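Local coordinates for molybdopterin biosynthesis moeA protein (Pyrococcus horikoshii, PDB 1WU2), which probably acts in molybdenum cofactor biosynthesis, helping to insert molybdenum into molybdopterin as related MoeA proteins do, at residues 37-42 with 222-227; 181-186 with 317-322; 310-315 with 322-327; 346-351 with 391-396. One frame throughout, in Å; residues are numbered along the deposited sequence.

Interaction 1: residues 37-42 with 222-227; sequences GRVLAE and KFFGEP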
loop_
_atom_site.group_PDB
_atom_site.type_symbol
_atom_site.label_atom_id
_atom_site.label_comp_id
_atom_site.label_asym_id
_atom_site.label_seq_id
_atom_site.Cartn_x
_atom_site.Cartn_y
_atom_site.Cartn_z
ATOM N N GLY A 37 -5.530 -3.837 7.288
ATOM C CA GLY A 37 -5.880 -4.139 5.907
ATOM C C GLY A 37 -7.361 -4.413 5.701
ATOM O O GLY A 37 -7.829 -4.506 4.566
ATOM N N ARG A 38 -8.103 -4.538 6.798
ATOM C CA ARG A 38 -9.536 -4.805 6.744
ATOM C C ARG A 38 -10.342 -3.519 6.611
ATOM O O ARG A 38 -9.858 -2.432 6.915
ATOM C CB ARG A 38 -9.976 -5.572 7.988
ATOM C CG ARG A 38 -9.495 -7.006 7.997
ATOM C CD ARG A 38 -10.313 -7.919 7.097
ATOM N NE ARG A 38 -10.372 -9.275 7.631
ATOM C CZ ARG A 38 -11.431 -10.074 7.588
ATOM N NH1 ARG A 38 -12.570 -9.682 7.029
ATOM N NH2 ARG A 38 -11.342 -11.289 8.114
ATOM N N VAL A 39 -11.584 -3.664 6.164
ATOM C CA VAL A 39 -12.453 -2.531 5.875
ATOM C C VAL A 39 -13.571 -2.444 6.902
ATOM O O VAL A 39 -14.352 -3.376 7.045
ATOM C CB VAL A 39 -13.075 -2.658 4.475
ATOM C CG1 VAL A 39 -13.875 -1.397 4.119
ATOM C CG2 VAL A 39 -11.992 -2.931 3.442
ATOM N N LEU A 40 -13.647 -1.314 7.600
ATOM C CA LEU A 40 -14.673 -1.087 8.614
ATOM C C LEU A 40 -16.084 -1.168 8.040
ATOM O O LEU A 40 -16.390 -0.529 7.033
ATOM C CB LEU A 40 -14.483 0.283 9.271
ATOM C CG LEU A 40 -13.451 0.382 10.393
ATOM C CD1 LEU A 40 -13.422 1.811 10.913
ATOM C CD2 LEU A 40 -13.772 -0.592 11.522
ATOM N N ALA A 41 -16.937 -1.947 8.704
ATOM C CA ALA A 41 -18.329 -2.123 8.295
ATOM C C ALA A 41 -19.187 -0.905 8.620
ATOM O O ALA A 41 -20.206 -0.672 7.969
ATOM C CB ALA A 41 -18.917 -3.353 8.963
ATOM N N GLU A 42 -18.782 -0.146 9.635
ATOM C CA GLU A 42 -19.555 1.003 10.104
ATOM C C GLU A 42 -18.673 2.077 10.745
ATOM O O GLU A 42 -17.487 1.858 10.993
ATOM C CB GLU A 42 -20.611 0.539 11.118
ATOM C CG GLU A 42 -20.034 -0.161 12.346
ATOM C CD GLU A 42 -21.102 -0.704 13.285
ATOM O OE1 GLU A 42 -22.102 0.011 13.537
ATOM O OE2 GLU A 42 -20.939 -1.845 13.778
ATOM N N LYS A 222 -4.814 -8.521 -2.227
ATOM C CA LYS A 222 -4.362 -7.143 -2.054
ATOM C C LYS A 222 -5.560 -6.204 -1.942
ATOM O O LYS A 222 -5.516 -5.224 -1.201
ATOM C CB LYS A 222 -3.465 -6.723 -3.223
ATOM C CG LYS A 222 -2.916 -5.297 -3.126
ATOM C CD LYS A 222 -2.152 -4.909 -4.379
ATOM C CE LYS A 222 -1.617 -3.490 -4.275
ATOM N NZ LYS A 222 -0.748 -3.131 -5.429
ATOM N N PHE A 223 -6.628 -6.521 -2.669
ATOM C CA PHE A 223 -7.813 -5.677 -2.730
ATOM C C PHE A 223 -9.049 -6.354 -2.130
ATOM O O PHE A 223 -10.054 -6.569 -2.818
ATOM C CB PHE A 223 -8.070 -5.245 -4.176
ATOM C CG PHE A 223 -7.083 -4.238 -4.684
ATOM C CD1 PHE A 223 -7.125 -2.924 -4.239
ATOM C CD2 PHE A 223 -6.098 -4.601 -5.595
ATOM C CE1 PHE A 223 -6.209 -1.986 -4.702
ATOM C CE2 PHE A 223 -5.180 -3.666 -6.060
ATOM C CZ PHE A 223 -5.238 -2.357 -5.611
ATOM N N PHE A 224 -8.944 -6.694 -0.842
ATOM C CA PHE A 224 -10.092 -6.950 0.041
ATOM C C PHE A 224 -10.782 -8.309 -0.083
ATOM O O PHE A 224 -11.645 -8.625 0.737
ATOM C CB PHE A 224 -11.143 -5.837 -0.106
ATOM C CG PHE A 224 -10.549 -4.464 -0.263
ATOM C CD1 PHE A 224 -9.653 -3.974 0.683
ATOM C CD2 PHE A 224 -10.860 -3.676 -1.366
ATOM C CE1 PHE A 224 -9.088 -2.714 0.541
ATOM C CE2 PHE A 224 -10.299 -2.412 -1.513
ATOM C CZ PHE A 224 -9.412 -1.930 -0.560
ATOM N N GLY A 225 -10.402 -9.108 -1.080
ATOM C CA GLY A 225 -11.092 -10.349 -1.385
ATOM C C GLY A 225 -10.391 -11.616 -0.924
ATOM O O GLY A 225 -9.216 -11.597 -0.565
ATOM N N GLU A 226 -11.140 -12.716 -0.935
ATOM C CA GLU A 226 -10.624 -14.055 -0.673
ATOM C C GLU A 226 -10.698 -14.852 -1.974
ATOM O O GLU A 226 -11.791 -15.187 -2.419
ATOM C CB GLU A 226 -11.477 -14.738 0.399
ATOM C CG GLU A 226 -11.060 -16.164 0.745
ATOM C CD GLU A 226 -12.050 -16.868 1.666
ATOM O OE1 GLU A 226 -13.126 -16.300 1.962
ATOM O OE2 GLU A 226 -11.752 -18.002 2.094
ATOM N N PRO A 227 -9.559 -15.155 -2.593
ATOM C CA PRO A 227 -9.561 -15.920 -3.845
ATOM C C PRO A 227 -9.826 -17.402 -3.598
ATOM O O PRO A 227 -9.318 -17.960 -2.627
ATOM C CB PRO A 227 -8.148 -15.711 -4.387
ATOM C CG PRO A 227 -7.316 -15.500 -3.184
ATOM C CD PRO A 227 -8.190 -14.818 -2.165
#
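Val39 sets one methyl, CG2, against the CD1-CE1 side of the Phe224 ring, 3.8 Å from CD1 and 4.1 Å from CE1. The methyl approaches the ring obliquely, and the two side chains cross at about a right angle. With its CG1 anti to the backbone N (chi1 -174°), Val39 leaves CG2 as the branch turned to the ring. Gly37 adds a looser touch: its carbonyl O lies near the ring plane, at the edge, 4.3 Å from Phe224 CD1. Further out, Val319 and Ala316 of helix 300-319, together with Ile160 and Ala321, also pack on Phe224, and Val319 touches Val39 as well. Backbone hydrogen bonds from Gly37 and Arg38 to Leu161, and from Val39 to Lys180, position the 37-42 loop. Phe224 itself has positive phi and sits in the short turn between helix 212-222 and strand 226-233. The arrangement is thus a small, mainly apolar, partly buried contact in which a helix-to-strand turn of the alpha/beta, probable molybdopterin-binding region meets a loop of the N-terminal region.

Interaction 2: residues 181-186 with 317-322; sequences VKPKVG and KMVGAQ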
loop_
_atom_site.group_PDB
_atom_site.type_symbol
_atom_site.label_atom_id
_atom_site.label_comp_id
_atom_site.label_asym_id
_atom_site.label_seq_id
_atom_site.Cartn_x
_atom_site.Cartn_y
_atom_site.Cartn_z
ATOM N N VAL A 181 -17.055 -8.744 5.570
ATOM C CA VAL A 181 -16.596 -10.055 5.134
ATOM C C VAL A 181 -15.953 -9.884 3.764
ATOM O O VAL A 181 -16.476 -9.156 2.918
ATOM C CB VAL A 181 -17.766 -11.069 5.055
ATOM C CG1 VAL A 181 -17.357 -12.336 4.304
ATOM C CG2 VAL A 181 -18.258 -11.418 6.455
ATOM N N LYS A 182 -14.810 -10.534 3.569
ATOM C CA LYS A 182 -14.084 -10.478 2.307
ATOM C C LYS A 182 -14.920 -11.135 1.218
ATOM O O LYS A 182 -15.333 -12.285 1.380
ATOM C CB LYS A 182 -12.753 -11.216 2.416
ATOM C CG LYS A 182 -11.796 -10.640 3.436
ATOM C CD LYS A 182 -10.407 -11.229 3.260
ATOM C CE LYS A 182 -9.436 -10.701 4.295
ATOM N NZ LYS A 182 -8.055 -11.179 4.020
ATOM N N PRO A 183 -15.176 -10.426 0.118
ATOM C CA PRO A 183 -15.876 -11.027 -1.020
ATOM C C PRO A 183 -15.121 -12.244 -1.530
ATOM O O PRO A 183 -13.913 -12.170 -1.748
ATOM C CB PRO A 183 -15.869 -9.914 -2.078
ATOM C CG PRO A 183 -15.645 -8.657 -1.329
ATOM C CD PRO A 183 -14.824 -9.018 -0.139
ATOM N N LYS A 184 -15.824 -13.356 -1.691
ATOM C CA LYS A 184 -15.233 -14.550 -2.271
ATOM C C LYS A 184 -15.182 -14.375 -3.788
ATOM O O LYS A 184 -16.203 -14.131 -4.419
ATOM C CB LYS A 184 -16.057 -15.779 -1.893
ATOM C CG LYS A 184 -16.062 -16.081 -0.396
ATOM C CD LYS A 184 -17.254 -16.960 0.013
ATOM C CE LYS A 184 -17.835 -16.574 1.378
ATOM N NZ LYS A 184 -19.334 -16.627 1.387
ATOM N N VAL A 185 -13.986 -14.485 -4.360
ATOM C CA VAL A 185 -13.772 -14.301 -5.792
ATOM C C VAL A 185 -13.270 -15.603 -6.402
ATOM O O VAL A 185 -12.145 -16.013 -6.140
ATOM C CB VAL A 185 -12.723 -13.192 -6.052
ATOM C CG1 VAL A 185 -12.418 -13.050 -7.547
ATOM C CG2 VAL A 185 -13.188 -11.873 -5.466
ATOM N N GLY A 186 -14.106 -16.244 -7.214
ATOM C CA GLY A 186 -13.722 -17.450 -7.923
ATOM C C GLY A 186 -12.726 -17.163 -9.034
ATOM O O GLY A 186 -12.738 -16.084 -9.622
ATOM N N LYS A 317 -16.096 -1.519 -4.196
ATOM C CA LYS A 317 -17.515 -1.207 -4.027
ATOM C C LYS A 317 -18.214 -2.212 -3.111
ATOM O O LYS A 317 -19.125 -1.849 -2.370
ATOM C CB LYS A 317 -18.227 -1.161 -5.384
ATOM C CG LYS A 317 -19.470 -0.275 -5.390
ATOM C CD LYS A 317 -20.544 -0.797 -6.317
ATOM C CE LYS A 317 -21.835 -0.015 -6.151
ATOM N NZ LYS A 317 -22.736 -0.210 -7.309
HETATM N N MSE A 318 -17.771 -3.466 -3.157
HETATM C CA MSE A 318 -18.393 -4.550 -2.393
HETATM C C MSE A 318 -18.135 -4.422 -0.885
HETATM O O MSE A 318 -18.982 -4.793 -0.080
HETATM C CB MSE A 318 -17.915 -5.915 -2.909
HETATM C CG MSE A 318 -18.493 -6.284 -4.268
HETATM SE SE MSE A 318 -17.807 -7.970 -5.002
HETATM C CE MSE A 318 -19.377 -9.019 -4.726
ATOM N N VAL A 319 -16.972 -3.892 -0.511
ATOM C CA VAL A 319 -16.653 -3.633 0.896
ATOM C C VAL A 319 -16.818 -2.152 1.278
ATOM O O VAL A 319 -16.622 -1.781 2.436
ATOM C CB VAL A 319 -15.220 -4.100 1.251
ATOM C CG1 VAL A 319 -15.069 -5.596 1.008
ATOM C CG2 VAL A 319 -14.158 -3.309 0.473
ATOM N N GLY A 320 -17.182 -1.315 0.310
ATOM C CA GLY A 320 -17.297 0.117 0.529
ATOM C C GLY A 320 -15.983 0.794 0.886
ATOM O O GLY A 320 -15.972 1.764 1.643
ATOM N N ALA A 321 -14.882 0.283 0.339
ATOM C CA ALA A 321 -13.549 0.812 0.614
ATOM C C ALA A 321 -13.406 2.262 0.173
ATOM O O ALA A 321 -13.845 2.638 -0.916
ATOM C CB ALA A 321 -12.490 -0.043 -0.068
ATOM N N GLN A 322 -12.791 3.065 1.036
ATOM C CA GLN A 322 -12.486 4.461 0.745
ATOM C C GLN A 322 -10.973 4.633 0.719
ATOM O O GLN A 322 -10.271 4.056 1.544
ATOM C CB GLN A 322 -13.107 5.376 1.806
ATOM C CG GLN A 322 -14.059 6.437 1.238
ATOM C CD GLN A 322 -15.502 5.973 1.147
ATOM O OE1 GLN A 322 -16.403 6.784 0.919
ATOM N NE2 GLN A 322 -15.729 4.676 1.325
#
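Val319 turns CG1 anti to its own carbonyl carbon (chi1 -60°), which directs that methyl at the ring of Pro183, while Met318 sends CG the same way with respect to its backbone (chi1 -72°) and then bends at chi3. The result is a two-part grip on one proline. Val319 CG1 comes closest, 3.6 Å from Pro183 CD and 3.9 Å from Pro183 CG, its side chain crossing the pyrrolidine ring roughly at a right angle. Met318, a selenomethionine here, runs alongside in the opposite direction to the proline: its CB meets Pro183 CG at 3.9 Å, and its SE meets Pro183 CB at 4.0 Å. These touches are wholly apolar and buried, so the fit depends on shape. A minor one, Val181 O to Val319 CG1 at 4.3 Å, extends the contact back along the chain. The gripping pair lies near the C-terminal end of helix 300-319, which closes with a Schellman motif with Gly320 at positive phi as C-prime residue; Ala321 N reaches back to Ala316 O. On the other side, Pro183 precedes strand 184-190 and is tied by a backbone hydrogen bond to Glu226 of the adjacent, parallel strand 226-233. Met318 also rests on Cys251 and on Asp252 of strand 252-255, so this helix end packs at the end of the sheet where the parallel strands 184-190 and 252-255 begin.

Interaction 3: residues 310-315 with 322-327; sequences FVKHAL and QNYEVK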
loop_
_atom_site.group_PDB
_atom_site.type_symbol
_atom_site.label_atom_id
_atom_site.label_comp_id
_atom_site.label_asym_id
_atom_site.label_seq_id
_atom_site.Cartn_x
_atom_site.Cartn_y
_atom_site.Cartn_z
ATOM N N PHE A 310 -11.232 -2.670 -13.836
ATOM C CA PHE A 310 -12.574 -3.197 -13.580
ATOM C C PHE A 310 -12.681 -3.863 -12.216
ATOM O O PHE A 310 -13.389 -3.377 -11.336
ATOM C CB PHE A 310 -12.974 -4.195 -14.672
ATOM C CG PHE A 310 -13.273 -3.556 -15.997
ATOM C CD1 PHE A 310 -12.451 -3.771 -17.088
ATOM C CD2 PHE A 310 -14.384 -2.742 -16.152
ATOM C CE1 PHE A 310 -12.732 -3.182 -18.309
ATOM C CE2 PHE A 310 -14.668 -2.150 -17.378
ATOM C CZ PHE A 310 -13.842 -2.373 -18.452
ATOM N N VAL A 311 -11.959 -4.965 -12.043
ATOM C CA VAL A 311 -12.095 -5.809 -10.856
ATOM C C VAL A 311 -11.783 -5.051 -9.558
ATOM O O VAL A 311 -12.526 -5.153 -8.586
ATOM C CB VAL A 311 -11.198 -7.070 -10.943
ATOM C CG1 VAL A 311 -11.442 -7.986 -9.745
ATOM C CG2 VAL A 311 -11.451 -7.827 -12.241
ATOM N N LYS A 312 -10.687 -4.298 -9.563
ATOM C CA LYS A 312 -10.248 -3.507 -8.415
ATOM C C LYS A 312 -11.374 -2.617 -7.878
ATOM O O LYS A 312 -11.582 -2.534 -6.675
ATOM C CB LYS A 312 -9.033 -2.649 -8.810
ATOM C CG LYS A 312 -8.617 -1.608 -7.785
ATOM C CD LYS A 312 -7.234 -1.030 -8.078
ATOM C CE LYS A 312 -7.266 0.035 -9.160
ATOM N NZ LYS A 312 -6.174 1.036 -9.001
ATOM N N HIS A 313 -12.095 -1.964 -8.781
ATOM C CA HIS A 313 -13.165 -1.040 -8.406
ATOM C C HIS A 313 -14.448 -1.749 -7.978
ATOM O O HIS A 313 -15.198 -1.219 -7.163
ATOM C CB HIS A 313 -13.436 -0.067 -9.556
ATOM C CG HIS A 313 -12.237 0.737 -9.938
ATOM N ND1 HIS A 313 -11.601 1.583 -9.055
ATOM C CD2 HIS A 313 -11.528 0.793 -11.088
ATOM C CE1 HIS A 313 -10.563 2.139 -9.653
ATOM N NE2 HIS A 313 -10.496 1.676 -10.887
ATOM N N ALA A 314 -14.696 -2.937 -8.524
ATOM C CA ALA A 314 -15.832 -3.759 -8.103
ATOM C C ALA A 314 -15.642 -4.270 -6.679
ATOM O O ALA A 314 -16.552 -4.193 -5.860
ATOM C CB ALA A 314 -16.029 -4.932 -9.059
ATOM N N LEU A 315 -14.455 -4.793 -6.396
ATOM C CA LEU A 315 -14.108 -5.282 -5.062
ATOM C C LEU A 315 -14.203 -4.175 -4.010
ATOM O O LEU A 315 -14.698 -4.401 -2.907
ATOM C CB LEU A 315 -12.696 -5.868 -5.064
ATOM C CG LEU A 315 -12.552 -7.206 -5.787
ATOM C CD1 LEU A 315 -11.097 -7.472 -6.136
ATOM C CD2 LEU A 315 -13.109 -8.343 -4.937
ATOM N N GLN A 322 -12.791 3.065 1.036
ATOM C CA GLN A 322 -12.486 4.461 0.745
ATOM C C GLN A 322 -10.973 4.633 0.719
ATOM O O GLN A 322 -10.271 4.056 1.544
ATOM C CB GLN A 322 -13.107 5.376 1.806
ATOM C CG GLN A 322 -14.059 6.437 1.238
ATOM C CD GLN A 322 -15.502 5.973 1.147
ATOM O OE1 GLN A 322 -16.403 6.784 0.919
ATOM N NE2 GLN A 322 -15.729 4.676 1.325
ATOM N N ASN A 323 -10.478 5.411 -0.243
ATOM C CA ASN A 323 -9.051 5.717 -0.364
ATOM C C ASN A 323 -8.204 4.458 -0.554
ATOM O O ASN A 323 -7.240 4.219 0.178
ATOM C CB ASN A 323 -8.567 6.526 0.850
ATOM C CG ASN A 323 -9.344 7.817 1.043
ATOM O OD1 ASN A 323 -9.860 8.090 2.126
ATOM N ND2 ASN A 323 -9.416 8.626 -0.008
ATOM N N TYR A 324 -8.584 3.665 -1.550
ATOM C CA TYR A 324 -7.919 2.393 -1.853
ATOM C C TYR A 324 -6.904 2.524 -3.000
ATOM O O TYR A 324 -6.355 1.523 -3.474
ATOM C CB TYR A 324 -8.960 1.309 -2.179
ATOM C CG TYR A 324 -9.877 1.614 -3.354
ATOM C CD1 TYR A 324 -11.047 2.350 -3.178
ATOM C CD2 TYR A 324 -9.585 1.149 -4.631
ATOM C CE1 TYR A 324 -11.894 2.628 -4.247
ATOM C CE2 TYR A 324 -10.427 1.420 -5.707
ATOM C CZ TYR A 324 -11.578 2.160 -5.506
ATOM O OH TYR A 324 -12.412 2.430 -6.566
ATOM N N GLU A 325 -6.668 3.756 -3.444
ATOM C CA GLU A 325 -5.668 4.037 -4.470
ATOM C C GLU A 325 -5.148 5.472 -4.355
ATOM O O GLU A 325 -5.864 6.370 -3.906
ATOM C CB GLU A 325 -6.243 3.785 -5.871
ATOM C CG GLU A 325 -7.370 4.724 -6.279
ATOM C CD GLU A 325 -8.028 4.332 -7.594
ATOM O OE1 GLU A 325 -7.478 3.481 -8.327
ATOM O OE2 GLU A 325 -9.107 4.884 -7.899
ATOM N N VAL A 326 -3.899 5.670 -4.768
ATOM C CA VAL A 326 -3.232 6.962 -4.669
ATOM C C VAL A 326 -3.001 7.533 -6.061
ATOM O O VAL A 326 -2.433 6.860 -6.920
ATOM C CB VAL A 326 -1.859 6.837 -3.971
ATOM C CG1 VAL A 326 -1.331 8.213 -3.584
ATOM C CG2 VAL A 326 -1.947 5.928 -2.751
ATOM N N LYS A 327 -3.440 8.770 -6.275
ATOM C CA LYS A 327 -3.157 9.487 -7.513
ATOM C C LYS A 327 -2.034 10.497 -7.290
ATOM O O LYS A 327 -2.049 11.251 -6.317
ATOM C CB LYS A 327 -4.413 10.181 -8.036
ATOM C CG LYS A 327 -5.362 9.248 -8.781
ATOM C CD LYS A 327 -6.085 9.955 -9.927
ATOM C CE LYS A 327 -6.933 8.983 -10.748
ATOM N NZ LYS A 327 -7.698 8.028 -9.886
HETATM O O HOH W 1 -15.343 1.421 -6.662
#
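Two polar links join Lys312 and His313 to Glu325 and Tyr324. Lys312 NZ donates to Glu325 OE1 at 2.9 Å, a salt bridge that meets the oxygen nearly head-on, in line with its C-O bond, and the same ammonium also bonds Tyr375 OH. The second link, His313 ND1 to Tyr324 OH at 2.8 Å, is close to straight at 167°. A water bridges the same pair, donating to His313 O at 2.7 Å and lying 3.1 Å from Tyr324 OH, so the phenol oxygen is held by both ring and water. The two rings meet rim to rim with planes 67° apart. Glu325 OE2 approaches the His313 ring edge, 3.6 Å from CE1, and also has a long salt bridge to Lys327 NZ. The bend of Lys312 at chi3 (80°) turns its ammonium toward the carboxylate, leaving CG to pack on the Tyr324 edge, 4.1 Å from CE2. The loop 322-327 thereby folds back on the helix it has just left, 300-319, before entering strand 327-332; Thr394 of strand 390-395 packs on Lys312 and Glu325, and Asn323, Val326 and Lys327 touch the second subunit.

Interaction 4: residues 346-351 with 391-396; sequences IKIYYE and VWITLY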
loop_
_atom_site.group_PDB
_atom_site.type_symbol
_atom_site.label_atom_id
_atom_site.label_comp_id
_atom_site.label_asym_id
_atom_site.label_seq_id
_atom_site.Cartn_x
_atom_site.Cartn_y
_atom_site.Cartn_z
ATOM N N ILE A 346 -1.390 2.493 -19.700
ATOM C CA ILE A 346 0.035 2.678 -19.948
ATOM C C ILE A 346 0.815 2.429 -18.675
ATOM O O ILE A 346 0.567 3.072 -17.661
ATOM C CB ILE A 346 0.313 4.117 -20.449
ATOM C CG1 ILE A 346 -0.465 4.406 -21.738
ATOM C CG2 ILE A 346 1.812 4.339 -20.651
ATOM C CD1 ILE A 346 -0.170 3.446 -22.883
ATOM N N LYS A 347 1.769 1.509 -18.738
ATOM C CA LYS A 347 2.593 1.170 -17.583
ATOM C C LYS A 347 3.687 2.219 -17.400
ATOM O O LYS A 347 4.359 2.598 -18.353
ATOM C CB LYS A 347 3.194 -0.228 -17.749
ATOM C CG LYS A 347 2.143 -1.340 -17.790
ATOM C CD LYS A 347 2.659 -2.603 -18.479
ATOM C CE LYS A 347 2.609 -2.491 -20.004
ATOM N NZ LYS A 347 1.213 -2.390 -20.540
ATOM N N ILE A 348 3.843 2.677 -16.159
ATOM C CA ILE A 348 4.751 3.761 -15.799
ATOM C C ILE A 348 5.676 3.320 -14.670
ATOM O O ILE A 348 5.229 2.670 -13.740
ATOM C CB ILE A 348 3.919 4.967 -15.297
ATOM C CG1 ILE A 348 2.989 5.501 -16.397
ATOM C CG2 ILE A 348 4.827 6.069 -14.733
ATOM C CD1 ILE A 348 3.693 6.061 -17.610
ATOM N N TYR A 349 6.956 3.677 -14.741
ATOM C CA TYR A 349 7.810 3.643 -13.555
ATOM C C TYR A 349 7.981 5.060 -13.038
ATOM O O TYR A 349 8.628 5.889 -13.677
ATOM C CB TYR A 349 9.180 3.008 -13.804
ATOM C CG TYR A 349 9.920 2.748 -12.504
ATOM C CD1 TYR A 349 10.898 3.626 -12.041
ATOM C CD2 TYR A 349 9.610 1.642 -11.723
ATOM C CE1 TYR A 349 11.560 3.393 -10.838
ATOM C CE2 TYR A 349 10.262 1.400 -10.523
ATOM C CZ TYR A 349 11.235 2.275 -10.085
ATOM O OH TYR A 349 11.876 2.022 -8.892
ATOM N N TYR A 350 7.387 5.322 -11.879
ATOM C CA TYR A 350 7.446 6.622 -11.236
ATOM C C TYR A 350 8.584 6.673 -10.217
ATOM O O TYR A 350 8.631 5.857 -9.293
ATOM C CB TYR A 350 6.120 6.921 -10.531
ATOM C CG TYR A 350 6.174 8.171 -9.691
ATOM C CD1 TYR A 350 6.034 9.428 -10.270
ATOM C CD2 TYR A 350 6.399 8.099 -8.320
ATOM C CE1 TYR A 350 6.102 10.581 -9.503
ATOM C CE2 TYR A 350 6.471 9.241 -7.547
ATOM C CZ TYR A 350 6.319 10.480 -8.142
ATOM O OH TYR A 350 6.393 11.613 -7.371
ATOM N N GLU A 351 9.496 7.627 -10.400
ATOM C CA GLU A 351 10.474 7.994 -9.373
ATOM C C GLU A 351 10.948 9.441 -9.546
ATOM O O GLU A 351 11.138 9.914 -10.672
ATOM C CB GLU A 351 11.673 7.031 -9.366
ATOM C CG GLU A 351 12.687 7.237 -10.487
ATOM C CD GLU A 351 13.865 6.283 -10.407
ATOM O OE1 GLU A 351 14.096 5.697 -9.327
ATOM O OE2 GLU A 351 14.564 6.118 -11.431
ATOM N N VAL A 391 1.041 14.761 -15.877
ATOM C CA VAL A 391 0.026 13.718 -15.961
ATOM C C VAL A 391 -0.300 13.166 -14.578
ATOM O O VAL A 391 0.504 13.267 -13.650
ATOM C CB VAL A 391 0.481 12.554 -16.874
ATOM C CG1 VAL A 391 0.658 13.040 -18.303
ATOM C CG2 VAL A 391 1.775 11.913 -16.358
ATOM N N TRP A 392 -1.491 12.587 -14.460
ATOM C CA TRP A 392 -1.941 11.936 -13.240
ATOM C C TRP A 392 -1.829 10.431 -13.420
ATOM O O TRP A 392 -2.286 9.882 -14.423
ATOM C CB TRP A 392 -3.380 12.343 -12.925
ATOM C CG TRP A 392 -3.503 13.811 -12.715
ATOM C CD1 TRP A 392 -3.750 14.759 -13.664
ATOM C CD2 TRP A 392 -3.341 14.514 -11.481
ATOM N NE1 TRP A 392 -3.767 16.009 -13.095
ATOM C CE2 TRP A 392 -3.518 15.888 -11.753
ATOM C CE3 TRP A 392 -3.069 14.123 -10.164
ATOM C CZ2 TRP A 392 -3.432 16.867 -10.762
ATOM C CZ3 TRP A 392 -2.983 15.094 -9.180
ATOM C CH2 TRP A 392 -3.165 16.451 -9.484
ATOM N N ILE A 393 -1.202 9.775 -12.450
ATOM C CA ILE A 393 -0.978 8.337 -12.498
ATOM C C ILE A 393 -1.477 7.684 -11.216
ATOM O O ILE A 393 -1.646 8.349 -10.198
ATOM C CB ILE A 393 0.526 8.026 -12.731
ATOM C CG1 ILE A 393 1.386 8.515 -11.559
ATOM C CG2 ILE A 393 0.993 8.659 -14.033
ATOM C CD1 ILE A 393 2.841 8.118 -11.660
ATOM N N THR A 394 -1.720 6.380 -11.282
ATOM C CA THR A 394 -2.184 5.610 -10.138
ATOM C C THR A 394 -1.083 4.645 -9.724
ATOM O O THR A 394 -0.598 3.868 -10.543
ATOM C CB THR A 394 -3.462 4.837 -10.504
ATOM O OG1 THR A 394 -4.480 5.755 -10.919
ATOM C CG2 THR A 394 -4.066 4.147 -9.280
ATOM N N LEU A 395 -0.685 4.700 -8.459
ATOM C CA LEU A 395 0.319 3.780 -7.935
ATOM C C LEU A 395 -0.240 2.365 -7.832
ATOM O O LEU A 395 -1.430 2.171 -7.574
ATOM C CB LEU A 395 0.813 4.240 -6.560
ATOM C CG LEU A 395 1.468 5.623 -6.495
ATOM C CD1 LEU A 395 2.055 5.851 -5.118
ATOM C CD2 LEU A 395 2.538 5.798 -7.568
ATOM N N TYR A 396 0.624 1.383 -8.058
ATOM C CA TYR A 396 0.260 -0.011 -7.872
ATOM C C TYR A 396 -0.000 -0.235 -6.394
ATOM O O TYR A 396 -1.117 -0.591 -6.000
ATOM C CB TYR A 396 1.380 -0.936 -8.356
ATOM C CG TYR A 396 1.540 -1.045 -9.866
ATOM C CD1 TYR A 396 0.618 -0.479 -10.749
ATOM C CD2 TYR A 396 2.621 -1.731 -10.408
ATOM C CE1 TYR A 396 0.778 -0.598 -12.127
ATOM C CE2 TYR A 396 2.784 -1.857 -11.781
ATOM C CZ TYR A 396 1.862 -1.288 -12.634
ATOM O OH TYR A 396 2.016 -1.404 -13.996
ATOM O OXT TYR A 396 0.905 -0.029 -5.589
#
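The hydroxyl of Tyr396 bonds Ser372 OG and rests against the aliphatic stem of Lys347, 3.8 Å from CG and 4.1 Å from CB. Beyond CG the lysine chain leads away from the phenol, bending at chi3 and chi4. The main meeting is apolar. Ile393 places CG1 in the crowded position between backbone N and carbonyl carbon (chi1 64°), and its extended chi2 then carries CD1 onto Tyr350. That single methyl lies 3.7 Å from Tyr350 CB and 3.7 Å from Tyr350 CD1, obliquely to the ring, the two side chains crossing at about a right angle. Ile348 closes in with its CG2, 4.2 Å from Ile393 CD1. The touching parts, 347-350 and 393-396, run 96° apart; the strands are not paired with each other, and strand 374-378 pairs antiparallel with both. Val328 and Ala330 of strand 327-332 pack on Tyr350, while Leu376 and Val357 pack on Ile348, extending the same core. The polar ends find partners outside it: Tyr350 OH bonds Lys327 O of the second subunit, and the terminal O of Tyr396 bonds Lys222 NZ. The chemistry thus implies a contact within the C-terminal domain held by methyl and ring packing, while the hydroxyls of Tyr350 and Tyr396 bond outside the two segments, that of Tyr350 across the dimer interface.

In the fold
Interactions 2 and 4 are buried and mainly apolar; interaction 1 is mainly apolar too but, like the polar interaction 3, only partly buried. Interactions 1 and 2 meet on neighbouring strands 226-233 and 184-190, joined by backbone bonds between Glu226 and both Pro183 and Val185. Interactions 2 and 3 use successive parts of helix 300-319, its end gripping a proline and its earlier turn carrying charge and aromatic hydroxyl chemistry. Interaction 4, centred about 25 Å from the centre of interaction 2, lies in the C-terminal domain; Val326 O to Leu395 N probably ties it to interaction 3, and both touch the second subunit. Polar links thus concentrate where the loop after the helix leads into that domain.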